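Local coordinates for DUF3298 domain-containing protein (Pseudomonas aeruginosa, PDB 4E72) that is of unknown function but belongs to the DUF3298 family and is probably an exported lipoprotein, at residues 182-191 with 203-213. Residues are numbered along the deposited sequence; the frame is centred on the assembly and turned at random.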
ATOM      1  N   LEU A 182       2.508 -10.180  -1.840  1.00 29.30           N
ATOM      2  CA  LEU A 182       2.785 -11.596  -1.721  1.00 30.41           C
ATOM      3  C   LEU A 182       2.603 -12.008  -0.248  1.00 36.45           C
ATOM      4  O   LEU A 182       3.563 -12.361   0.444  1.00 37.30           O
ATOM      5  CB  LEU A 182       4.189 -11.949  -2.261  1.00 31.35           C
ATOM      6  CG  LEU A 182       4.407 -11.846  -3.797  1.00 36.16           C
ATOM      7  CD1 LEU A 182       5.859 -12.138  -4.153  1.00 36.20           C
ATOM      8  CD2 LEU A 182       3.496 -12.826  -4.574  1.00 38.57           C
ATOM      9  N   THR A 183       1.347 -11.937   0.242  1.00 32.18           N
ATOM     10  CA  THR A 183       1.015 -12.311   1.614  1.00 32.28           C
ATOM     11  C   THR A 183       1.083 -13.868   1.714  1.00 36.63           C
ATOM     12  O   THR A 183       1.130 -14.577   0.694  1.00 33.90           O
ATOM     13  CB  THR A 183      -0.299 -11.655   2.055  1.00 37.47           C
ATOM     14  OG1 THR A 183      -1.224 -11.700   0.979  1.00 39.68           O
ATOM     15  CG2 THR A 183      -0.105 -10.198   2.455  1.00 28.96           C
ATOM     16  N   PHE A 184       1.231 -14.373   2.927  1.00 34.65           N
ATOM     17  CA  PHE A 184       1.462 -15.802   3.144  1.00 36.12           C
ATOM     18  C   PHE A 184       0.235 -16.681   2.819  1.00 39.87           C
ATOM     19  O   PHE A 184       0.410 -17.728   2.212  1.00 36.95           O
ATOM     20  CB  PHE A 184       1.944 -16.060   4.578  1.00 38.52           C
ATOM     21  CG  PHE A 184       2.304 -17.489   4.882  1.00 41.81           C
ATOM     22  CD1 PHE A 184       3.594 -17.959   4.668  1.00 45.63           C
ATOM     23  CD2 PHE A 184       1.360 -18.364   5.416  1.00 45.75           C
ATOM     24  CE1 PHE A 184       3.923 -19.297   4.928  1.00 47.70           C
ATOM     25  CE2 PHE A 184       1.692 -19.703   5.684  1.00 49.25           C
ATOM     26  CZ  PHE A 184       2.972 -20.158   5.439  1.00 47.54           C
ATOM     27  N   GLY A 185      -0.966 -16.241   3.201  1.00 38.05           N
ATOM     28  CA  GLY A 185      -2.179 -17.042   3.039  1.00 38.66           C
ATOM     29  C   GLY A 185      -2.741 -17.140   1.646  1.00 43.06           C
ATOM     30  O   GLY A 185      -3.303 -18.172   1.277  1.00 43.61           O
ATOM     31  N   ALA A 186      -2.592 -16.060   0.872  1.00 38.60           N
ATOM     32  CA  ALA A 186      -3.086 -15.873  -0.491  1.00 37.50           C
ATOM     33  C   ALA A 186      -2.422 -14.643  -1.067  1.00 38.55           C
ATOM     34  O   ALA A 186      -1.763 -13.920  -0.319  1.00 38.35           O
ATOM     35  CB  ALA A 186      -4.604 -15.680  -0.468  1.00 38.33           C
ATOM     36  N   VAL A 187      -2.545 -14.403  -2.381  1.00 32.92           N
ATOM     37  CA  VAL A 187      -2.027 -13.155  -2.930  1.00 31.84           C
ATOM     38  C   VAL A 187      -3.087 -12.040  -2.608  1.00 35.06           C
ATOM     39  O   VAL A 187      -4.276 -12.205  -2.908  1.00 33.75           O
ATOM     40  CB  VAL A 187      -1.657 -13.276  -4.433  1.00 34.56           C
ATOM     41  CG1 VAL A 187      -1.507 -11.906  -5.106  1.00 32.11           C
ATOM     42  CG2 VAL A 187      -0.369 -14.069  -4.593  1.00 34.43           C
ATOM     43  N   THR A 188      -2.662 -10.946  -1.956  1.00 32.08           N
ATOM     44  CA  THR A 188      -3.598  -9.845  -1.626  1.00 30.48           C
ATOM     45  C   THR A 188      -3.607  -8.771  -2.719  1.00 33.18           C
ATOM     46  O   THR A 188      -2.545  -8.270  -3.095  1.00 31.93           O
ATOM     47  CB  THR A 188      -3.257  -9.227  -0.252  1.00 34.45           C
ATOM     48  OG1 THR A 188      -3.336 -10.252   0.731  1.00 34.60           O
ATOM     49  CG2 THR A 188      -4.197  -8.066   0.144  1.00 35.75           C
ATOM     50  N   LEU A 189      -4.812  -8.422  -3.216  1.00 30.05           N
ATOM     51  CA  LEU A 189      -5.034  -7.295  -4.136  1.00 29.77           C
ATOM     52  C   LEU A 189      -5.773  -6.236  -3.356  1.00 31.82           C
ATOM     53  O   LEU A 189      -6.922  -6.453  -2.947  1.00 31.07           O
ATOM     54  CB  LEU A 189      -5.814  -7.631  -5.422  1.00 31.00           C
ATOM     55  CG  LEU A 189      -5.386  -8.783  -6.321  1.00 38.64           C
ATOM     56  CD1 LEU A 189      -6.065  -8.652  -7.664  1.00 39.24           C
ATOM     57  CD2 LEU A 189      -3.917  -8.797  -6.545  1.00 45.44           C
ATOM     58  N   LYS A 190      -5.104  -5.116  -3.099  1.00 27.72           N
ATOM     59  CA  LYS A 190      -5.677  -4.028  -2.319  1.00 27.51           C
ATOM     60  C   LYS A 190      -6.062  -2.860  -3.245  1.00 30.89           C
ATOM     61  O   LYS A 190      -5.257  -2.421  -4.065  1.00 29.17           O
ATOM     62  CB  LYS A 190      -4.683  -3.593  -1.227  1.00 29.42           C
ATOM     63  CG  LYS A 190      -5.088  -2.348  -0.463  1.00 36.51           C
ATOM     64  CD  LYS A 190      -5.863  -2.665   0.759  1.00 40.37           C
ATOM     65  CE  LYS A 190      -5.158  -2.177   1.992  1.00 36.77           C
ATOM     66  NZ  LYS A 190      -6.013  -2.369   3.184  1.00 33.57           N
ATOM     67  N   TYR A 191      -7.297  -2.366  -3.085  1.00 28.32           N
ATOM     68  CA  TYR A 191      -7.873  -1.326  -3.923  1.00 27.18           C
ATOM     69  C   TYR A 191      -7.949   0.011  -3.239  1.00 31.09           C
ATOM     70  O   TYR A 191      -8.254   0.110  -2.050  1.00 30.37           O
ATOM     71  CB  TYR A 191      -9.286  -1.742  -4.400  1.00 27.87           C
ATOM     72  CG  TYR A 191      -9.166  -2.752  -5.511  1.00 29.61           C
ATOM     73  CD1 TYR A 191      -8.753  -4.059  -5.250  1.00 31.14           C
ATOM     74  CD2 TYR A 191      -9.343  -2.378  -6.842  1.00 30.18           C
ATOM     75  CE1 TYR A 191      -8.558  -4.976  -6.276  1.00 31.62           C
ATOM     76  CE2 TYR A 191      -9.148  -3.288  -7.877  1.00 30.38           C
ATOM     77  CZ  TYR A 191      -8.726  -4.578  -7.593  1.00 36.95           C
ATOM     78  OH  TYR A 191      -8.470  -5.474  -8.611  1.00 32.29           O
ATOM     79  N   HIS A 203     -10.939   0.216   1.757  1.00 32.62           N
ATOM     80  CA  HIS A 203      -9.957  -0.272   0.796  1.00 32.25           C
ATOM     81  C   HIS A 203     -10.163  -1.767   0.590  1.00 35.95           C
ATOM     82  O   HIS A 203      -9.592  -2.545   1.357  1.00 36.45           O
ATOM     83  CB  HIS A 203      -8.540   0.065   1.297  1.00 32.52           C
ATOM     84  CG  HIS A 203      -8.268   1.534   1.312  1.00 36.13           C
ATOM     85  ND1 HIS A 203      -8.250   2.257   2.494  1.00 38.52           N
ATOM     86  CD2 HIS A 203      -8.068   2.385   0.277  1.00 37.32           C
ATOM     87  CE1 HIS A 203      -8.049   3.515   2.137  1.00 37.46           C
ATOM     88  NE2 HIS A 203      -7.890   3.631   0.816  1.00 37.28           N
ATOM     89  N   PRO A 204     -11.023  -2.192  -0.390  1.00 31.06           N
ATOM     90  CA  PRO A 204     -11.295  -3.629  -0.552  1.00 31.40           C
ATOM     91  C   PRO A 204     -10.041  -4.467  -0.793  1.00 32.69           C
ATOM     92  O   PRO A 204      -9.112  -4.043  -1.493  1.00 29.63           O
ATOM     93  CB  PRO A 204     -12.235  -3.692  -1.766  1.00 34.09           C
ATOM     94  CG  PRO A 204     -12.834  -2.331  -1.873  1.00 37.96           C
ATOM     95  CD  PRO A 204     -11.786  -1.390  -1.367  1.00 32.69           C
ATOM     96  N   GLU A 205     -10.016  -5.643  -0.162  1.00 30.21           N
ATOM     97  CA  GLU A 205      -8.927  -6.614  -0.302  1.00 30.67           C
ATOM     98  C   GLU A 205      -9.434  -7.879  -0.945  1.00 34.05           C
ATOM     99  O   GLU A 205     -10.298  -8.560  -0.383  1.00 34.49           O
ATOM    100  CB  GLU A 205      -8.249  -6.951   1.044  1.00 32.27           C
ATOM    101  CG  GLU A 205      -7.287  -5.876   1.520  1.00 41.46           C
ATOM    102  CD  GLU A 205      -6.455  -6.199   2.752  1.00 65.08           C
ATOM    103  OE1 GLU A 205      -6.407  -7.381   3.163  1.00 59.06           O
ATOM    104  OE2 GLU A 205      -5.825  -5.263   3.292  1.00 60.49           O
ATOM    105  N   LEU A 206      -8.900  -8.163  -2.142  1.00 30.58           N
ATOM    106  CA  LEU A 206      -9.186  -9.376  -2.897  0.50 30.74           C
ATOM    107  C   LEU A 206      -8.114 -10.393  -2.572  1.00 34.03           C
ATOM    108  O   LEU A 206      -6.939 -10.011  -2.423  1.00 31.71           O
ATOM    109  CB  LEU A 206      -9.218  -9.074  -4.407  0.50 30.67           C
ATOM    110  CG  LEU A 206     -10.590  -8.868  -5.070  0.50 34.82           C
ATOM    111  CD1 LEU A 206     -11.397  -7.761  -4.402  0.50 33.94           C
ATOM    112  CD2 LEU A 206     -10.417  -8.558  -6.535  0.50 36.19           C
ATOM    113  N   LYS A 207      -8.500 -11.671  -2.448  1.00 31.07           N
ATOM    114  CA  LYS A 207      -7.536 -12.717  -2.137  1.00 31.35           C
ATOM    115  C   LYS A 207      -7.540 -13.779  -3.209  1.00 34.60           C
ATOM    116  O   LYS A 207      -8.583 -14.411  -3.455  1.00 35.80           O
ATOM    117  CB  LYS A 207      -7.815 -13.359  -0.756  1.00 34.09           C
ATOM    118  CG  LYS A 207      -8.022 -12.384   0.394  1.00 38.79           C
ATOM    119  CD  LYS A 207      -6.726 -11.836   0.960  1.00 50.79           C
ATOM    120  CE  LYS A 207      -7.016 -10.773   1.999  1.00 59.02           C
ATOM    121  NZ  LYS A 207      -5.780 -10.296   2.669  1.00 59.81           N
ATOM    122  N   ILE A 208      -6.379 -13.987  -3.853  1.00 28.73           N
ATOM    123  CA  ILE A 208      -6.254 -15.065  -4.829  1.00 29.37           C
ATOM    124  C   ILE A 208      -5.497 -16.188  -4.161  1.00 34.79           C
ATOM    125  O   ILE A 208      -4.331 -15.992  -3.811  1.00 34.14           O
ATOM    126  CB  ILE A 208      -5.622 -14.718  -6.195  1.00 32.28           C
ATOM    127  CG1 ILE A 208      -6.253 -13.471  -6.851  1.00 31.74           C
ATOM    128  CG2 ILE A 208      -5.676 -15.943  -7.130  1.00 35.13           C
ATOM    129  CD1 ILE A 208      -5.276 -12.739  -7.776  1.00 35.58           C
ATOM    130  N   PRO A 209      -6.120 -17.376  -3.995  1.00 33.06           N
ATOM    131  CA  PRO A 209      -5.376 -18.518  -3.427  1.00 33.20           C
ATOM    132  C   PRO A 209      -4.192 -18.910  -4.308  1.00 34.74           C
ATOM    133  O   PRO A 209      -4.349 -18.993  -5.525  1.00 33.81           O
ATOM    134  CB  PRO A 209      -6.431 -19.641  -3.364  1.00 35.46           C
ATOM    135  CG  PRO A 209      -7.770 -18.938  -3.435  1.00 39.94           C
ATOM    136  CD  PRO A 209      -7.505 -17.765  -4.348  1.00 35.46           C
ATOM    137  N   TYR A 210      -3.021 -19.204  -3.700  1.00 32.80           N
ATOM    138  CA  TYR A 210      -1.832 -19.657  -4.466  1.00 34.54           C
ATOM    139  C   TYR A 210      -2.094 -20.882  -5.400  1.00 40.09           C
ATOM    140  O   TYR A 210      -1.565 -20.851  -6.505  1.00 39.31           O
ATOM    141  CB  TYR A 210      -0.630 -19.937  -3.547  1.00 36.01           C
ATOM    142  CG  TYR A 210       0.023 -18.649  -3.086  1.00 36.26           C
ATOM    143  CD1 TYR A 210       0.964 -17.997  -3.879  1.00 36.92           C
ATOM    144  CD2 TYR A 210      -0.371 -18.030  -1.906  1.00 36.59           C
ATOM    145  CE1 TYR A 210       1.564 -16.809  -3.463  1.00 35.54           C
ATOM    146  CE2 TYR A 210       0.217 -16.840  -1.483  1.00 36.00           C
ATOM    147  CZ  TYR A 210       1.179 -16.227  -2.264  1.00 40.97           C
ATOM    148  OH  TYR A 210       1.703 -15.013  -1.859  1.00 38.00           O
ATOM    149  N   PRO A 211      -2.971 -21.882  -5.100  1.00 38.93           N
ATOM    150  CA  PRO A 211      -3.177 -22.972  -6.081  1.00 40.48           C
ATOM    151  C   PRO A 211      -3.853 -22.509  -7.378  1.00 45.48           C
ATOM    152  O   PRO A 211      -3.769 -23.223  -8.381  1.00 46.39           O
ATOM    153  CB  PRO A 211      -4.044 -23.990  -5.327  1.00 42.96           C
ATOM    154  CG  PRO A 211      -3.837 -23.676  -3.882  1.00 47.14           C
ATOM    155  CD  PRO A 211      -3.705 -22.171  -3.847  1.00 41.01           C
ATOM    156  N   ARG A 212      -4.485 -21.310  -7.381  1.00 40.86           N
ATOM    157  CA  ARG A 212      -5.089 -20.739  -8.591  1.00 40.31           C
ATOM    158  C   ARG A 212      -4.009 -20.040  -9.430  1.00 41.71           C
ATOM    159  O   ARG A 212      -4.282 -19.614 -10.563  1.00 41.34           O
ATOM    160  CB  ARG A 212      -6.233 -19.739  -8.243  1.00 40.18           C
ATOM    161  CG  ARG A 212      -7.440 -20.405  -7.572  1.00 50.00           C
ATOM    162  CD  ARG A 212      -8.576 -20.783  -8.517  1.00 56.68           C
ATOM    163  NE  ARG A 212      -8.174 -21.560  -9.692  1.00 70.59           N
ATOM    164  CZ  ARG A 212      -7.963 -22.873  -9.704  1.00 85.33           C
ATOM    165  NH1 ARG A 212      -8.080 -23.583  -8.588  1.00 78.14           N
ATOM    166  NH2 ARG A 212      -7.618 -23.483 -10.829  1.00 66.52           N
ATOM    167  N   LEU A 213      -2.785 -19.918  -8.873  1.00 36.77           N
ATOM    168  CA  LEU A 213      -1.680 -19.203  -9.518  1.00 36.57           C
ATOM    169  C   LEU A 213      -0.520 -20.100  -9.987  1.00 41.08           C
ATOM    170  O   LEU A 213       0.559 -19.579 -10.277  1.00 40.79           O
ATOM    171  CB  LEU A 213      -1.156 -18.122  -8.556  1.00 35.18           C
ATOM    172  CG  LEU A 213      -2.198 -17.060  -8.197  1.00 38.04           C
ATOM    173  CD1 LEU A 213      -1.839 -16.374  -6.924  1.00 37.17           C
ATOM    174  CD2 LEU A 213      -2.445 -16.087  -9.364  1.00 36.31           C
TER
HETATM  175  O   HOH W   1      -3.675 -19.718  -0.789  1.00 36.08           O
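Tyr210 turns its ring edge to the loop 183-185, and its OH donates to Thr183 O at 2.7 Å, in the carbonyl plane. With CG anti to the carbonyl carbon (chi1 -76°), the ring is brought alongside Ala186 and Val187, and Tyr210 CZ lies 3.5 Å from Val187 CG2. The same methyl meets Leu213 CD1, so this one group touches both the Tyr210 ring and a leucine branch; the ring of Phe222 also meets that of Tyr210, their planes inclined at about 60°. A water accepts from Tyr210 N and donates to Gly185 O, a second tie to the turn. Strands 187-190 and 205-208 form an antiparallel pair in a three-stranded sheet, with 187-190 in the middle and 179-181 on its other flank. Their two hydrogen-bonded pairs, Val187 with Ile208 and Leu189 with Leu206, send apolar side chains to one face, where Leu189 packs on helix 142-159. The face of Thr188, Lys190, Glu205 and Lys207 is polar: Lys190 NZ meets the anti lone pair of Glu205 OE2 at 2.9 Å, Lys207 NZ holds Glu205 OE1 at 3.0 Å, and Arg92 of strand 84-95 shares the carboxylate. Lys207 NZ also donates to Thr188 OG1. At the far end Tyr191 N bonds to Pro204 O at 2.9 Å; the Tyr191 ring turns its edge to that carbonyl oxygen, Tyr191 CE1 lies 4.0 Å from Leu206 CD2, and its hydroxyl bonds to Gln175 O.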